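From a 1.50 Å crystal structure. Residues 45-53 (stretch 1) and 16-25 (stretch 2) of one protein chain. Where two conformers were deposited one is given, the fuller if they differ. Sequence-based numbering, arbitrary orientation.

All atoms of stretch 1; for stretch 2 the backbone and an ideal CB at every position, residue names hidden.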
# COMPACT_ATOMS: atom_id res chain seq x y z
N SER A 45 5.08 13.17 3.62
CA SER A 45 5.37 12.37 2.42
C SER A 45 6.70 11.63 2.52
O SER A 45 6.97 10.73 1.74
CB SER A 45 5.33 13.24 1.15
OG SER A 45 6.30 14.26 1.19
N ASN A 46 7.52 11.99 3.49
CA ASN A 46 8.80 11.29 3.62
C ASN A 46 8.63 9.91 4.27
O ASN A 46 9.53 9.09 4.20
CB ASN A 46 9.81 12.13 4.38
CG ASN A 46 9.25 12.69 5.69
OD1 ASN A 46 9.90 12.63 6.72
ND2 ASN A 46 8.03 13.24 5.64
N ASN A 47 7.46 9.66 4.84
CA ASN A 47 7.19 8.39 5.57
C ASN A 47 6.39 7.45 4.68
O ASN A 47 5.19 7.27 4.85
CB ASN A 47 6.42 8.67 6.84
CG ASN A 47 7.04 9.77 7.68
OD1 ASN A 47 6.37 10.74 8.01
ND2 ASN A 47 8.29 9.64 7.97
N TYR A 48 7.09 6.92 3.69
CA TYR A 48 6.43 6.21 2.56
C TYR A 48 6.84 4.74 2.47
O TYR A 48 7.84 4.32 3.03
CB TYR A 48 6.73 6.93 1.24
CG TYR A 48 8.15 6.88 0.79
CD1 TYR A 48 8.67 5.77 0.16
CD2 TYR A 48 9.01 7.94 1.04
CE1 TYR A 48 9.98 5.72 -0.26
CE2 TYR A 48 10.34 7.88 0.63
CZ TYR A 48 10.82 6.78 -0.01
OH TYR A 48 12.15 6.73 -0.43
N LEU A 49 6.03 3.98 1.73
CA LEU A 49 6.32 2.62 1.34
C LEU A 49 6.36 2.58 -0.18
O LEU A 49 5.38 2.93 -0.82
CB LEU A 49 5.21 1.67 1.82
CG LEU A 49 5.16 0.24 1.29
CD1 LEU A 49 6.48 -0.52 1.52
CD2 LEU A 49 3.92 -0.53 1.81
N GLN A 50 7.48 2.18 -0.72
CA GLN A 50 7.59 1.97 -2.16
C GLN A 50 7.91 0.56 -2.52
O GLN A 50 8.92 0.02 -2.14
CB GLN A 50 8.63 2.91 -2.76
CG GLN A 50 8.78 2.78 -4.26
CD GLN A 50 9.62 3.88 -4.83
OE1 GLN A 50 9.23 5.06 -4.75
NE2 GLN A 50 10.76 3.52 -5.41
N PHE A 51 7.02 -0.00 -3.35
CA PHE A 51 7.22 -1.30 -3.99
C PHE A 51 8.07 -1.05 -5.20
O PHE A 51 7.72 -0.26 -6.08
CB PHE A 51 5.89 -1.93 -4.44
CG PHE A 51 5.00 -2.36 -3.30
CD1 PHE A 51 5.02 -3.71 -2.87
CD2 PHE A 51 4.20 -1.47 -2.64
CE1 PHE A 51 4.22 -4.15 -1.84
CE2 PHE A 51 3.40 -1.88 -1.60
CZ PHE A 51 3.40 -3.26 -1.19
N ASN A 52 9.18 -1.73 -5.21
CA ASN A 52 10.10 -1.70 -6.27
C ASN A 52 9.89 -2.99 -7.09
O ASN A 52 9.65 -4.11 -6.58
CB ASN A 52 11.56 -1.58 -5.77
CG ASN A 52 11.80 -0.32 -4.99
OD1 ASN A 52 11.44 0.78 -5.46
ND2 ASN A 52 12.47 -0.45 -3.80
N ASN A 53 10.08 -2.82 -8.36
CA ASN A 53 10.15 -3.90 -9.32
C ASN A 53 8.89 -4.72 -9.36
O ASN A 53 8.88 -5.95 -9.32
CB ASN A 53 11.38 -4.77 -9.05
CG ASN A 53 12.66 -3.95 -9.13
OD1 ASN A 53 13.48 -3.94 -8.17
ND2 ASN A 53 12.83 -3.23 -10.21
N UNK A 16 12.03 -7.32 1.36
CA UNK A 16 13.24 -6.51 1.60
C UNK A 16 13.74 -5.75 0.37
O UNK A 16 14.60 -4.88 0.46
CB UNK A 16 14.36 -7.41 2.11
N UNK A 17 13.13 -6.03 -0.78
CA UNK A 17 13.41 -5.27 -2.01
C UNK A 17 12.79 -3.87 -1.99
O UNK A 17 13.20 -2.99 -2.72
CB UNK A 17 12.89 -6.04 -3.23
N UNK A 18 11.80 -3.68 -1.12
CA UNK A 18 11.05 -2.43 -1.08
C UNK A 18 11.82 -1.35 -0.36
O UNK A 18 12.74 -1.64 0.41
CB UNK A 18 9.69 -2.64 -0.41
N UNK A 19 11.45 -0.10 -0.60
CA UNK A 19 12.02 1.05 0.09
C UNK A 19 11.02 1.62 1.08
O UNK A 19 9.88 1.90 0.72
CB UNK A 19 12.45 2.12 -0.91
N UNK A 20 11.45 1.79 2.32
CA UNK A 20 10.66 2.42 3.35
C UNK A 20 11.36 3.71 3.69
O UNK A 20 12.55 3.73 4.01
CB UNK A 20 10.49 1.52 4.58
N UNK A 21 10.63 4.79 3.57
CA UNK A 21 11.13 6.13 3.93
C UNK A 21 10.71 6.55 5.31
O UNK A 21 9.62 6.22 5.80
CB UNK A 21 10.64 7.17 2.92
N UNK A 22 11.59 7.31 5.97
CA UNK A 22 11.17 7.97 7.17
C UNK A 22 10.79 6.99 8.25
O UNK A 22 11.53 6.05 8.56
CB UNK A 22 10.00 8.91 6.87
N UNK A 23 9.64 7.29 8.83
CA UNK A 23 9.06 6.56 9.94
C UNK A 23 8.33 5.27 9.54
O UNK A 23 7.90 4.48 10.40
CB UNK A 23 8.09 7.48 10.68
N UNK A 24 8.18 5.02 8.24
CA UNK A 24 7.48 3.79 7.84
C UNK A 24 8.33 2.61 8.31
O UNK A 24 9.56 2.62 8.16
CB UNK A 24 7.24 3.74 6.33
N UNK A 25 7.68 1.56 8.81
CA UNK A 25 8.40 0.46 9.42
C UNK A 25 7.72 -0.90 9.21
O UNK A 25 6.50 -1.01 9.23
CB UNK A 25 8.56 0.73 10.92

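Position 16 has no atom of stretch 1 within reach of its ideal CB. The residue is Pro16.

Position 17 points sideways, with its ideal CB 5.0 Å from Asn52 O. Many side chains would fit. The backbone matters more: its O accepts a hydrogen bond from Asn52 ND2 at 2.9 Å. The residue is Ala17.

Position 18 also points sideways. Its ideal CB is tight against Gln50 O, at 3.3 Å. The backbone N of Asn52 lies ahead, so a short side chain with an acceptor would suit. The residue is Asn18. Its OD1 takes a weak hydrogen bond from Asn52 N at 3.4 Å, and its ND2 lies 3.6 Å from Phe51 CD1.

Position 19 is extended and pairs with Gln50 in antiparallel fashion. Its N donates to Gln50 O at 3.0 Å, and its O accepts from Gln50 N at 2.8 Å. The ideal CB lies on the same sheet face as the Gln50 side chain, 3.9 Å from Asn52 ND2 and 4.4 Å from Tyr48 CE1. A donor and a ring invite serine, threonine or another small side chain, and a beta-branched one suits a strand. The residue is Thr19. OG1 accepts from Asn52 ND2 at 2.9 Å, while CG2 packs 3.6 Å from Tyr48 OH.

Position 20 is extended and puts its side chain on the face that carries Leu49. An apolar residue such as leucine, valine or isoleucine would suit. The residue is Leu20, whose CD1 meets Leu49 CD1 at 3.7 Å.

Position 21 points at stretch 1. An ideal CB would clash with Tyr48 CE2 at 2.4 Å and Asn46 O at 2.6 Å. Only glycine fits. Gly21 CA sits over the face of the Tyr48 ring, 4.0 Å from its centroid, and Gly21 N donates to Tyr48 O at 2.9 Å.

Position 22 has phi 63° and psi -133°, in a type II' turn that starts at 21. Positive phi favours glycine, and an ideal CB would clash with Asn46 O at 2.7 Å. The residue is Gly22.

Position 23 points sideways, with its ideal CB close to the end of the Asn47 side chain. A small residue suits, though a polar one is possible. The residue is Ala23.

Position 24 closes the turn, its N bonded to the O of Gly21 at 3.1 Å. Its ideal CB points at stretch 1, 3.4 Å from Tyr48 O. A small side chain suits. The residue is Ala24.

Position 25 points away and touches nothing here. The residue is Val25.

Stretch 2, residues 16-25: PANTLGGAAV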
# COMPACT_ATOMS: atom_id res chain seq x y z
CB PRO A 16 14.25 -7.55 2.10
CG PRO A 16 13.81 -8.78 1.49
CD PRO A 16 12.31 -8.75 1.58
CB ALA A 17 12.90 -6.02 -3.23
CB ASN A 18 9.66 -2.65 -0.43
CG ASN A 18 8.78 -3.57 -1.23
OD1 ASN A 18 8.97 -3.75 -2.45
ND2 ASN A 18 7.73 -4.09 -0.58
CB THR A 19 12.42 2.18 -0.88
OG1 THR A 19 13.24 1.65 -1.92
CG2 THR A 19 13.17 3.27 -0.16
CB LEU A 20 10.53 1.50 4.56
CG LEU A 20 9.41 0.42 4.49
CD1 LEU A 20 9.67 -0.59 3.40
CD2 LEU A 20 9.24 -0.30 5.84
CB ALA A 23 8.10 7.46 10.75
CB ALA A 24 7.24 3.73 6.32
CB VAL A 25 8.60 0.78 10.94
CG1 VAL A 25 7.20 0.91 11.67
CG2 VAL A 25 9.61 -0.17 11.59
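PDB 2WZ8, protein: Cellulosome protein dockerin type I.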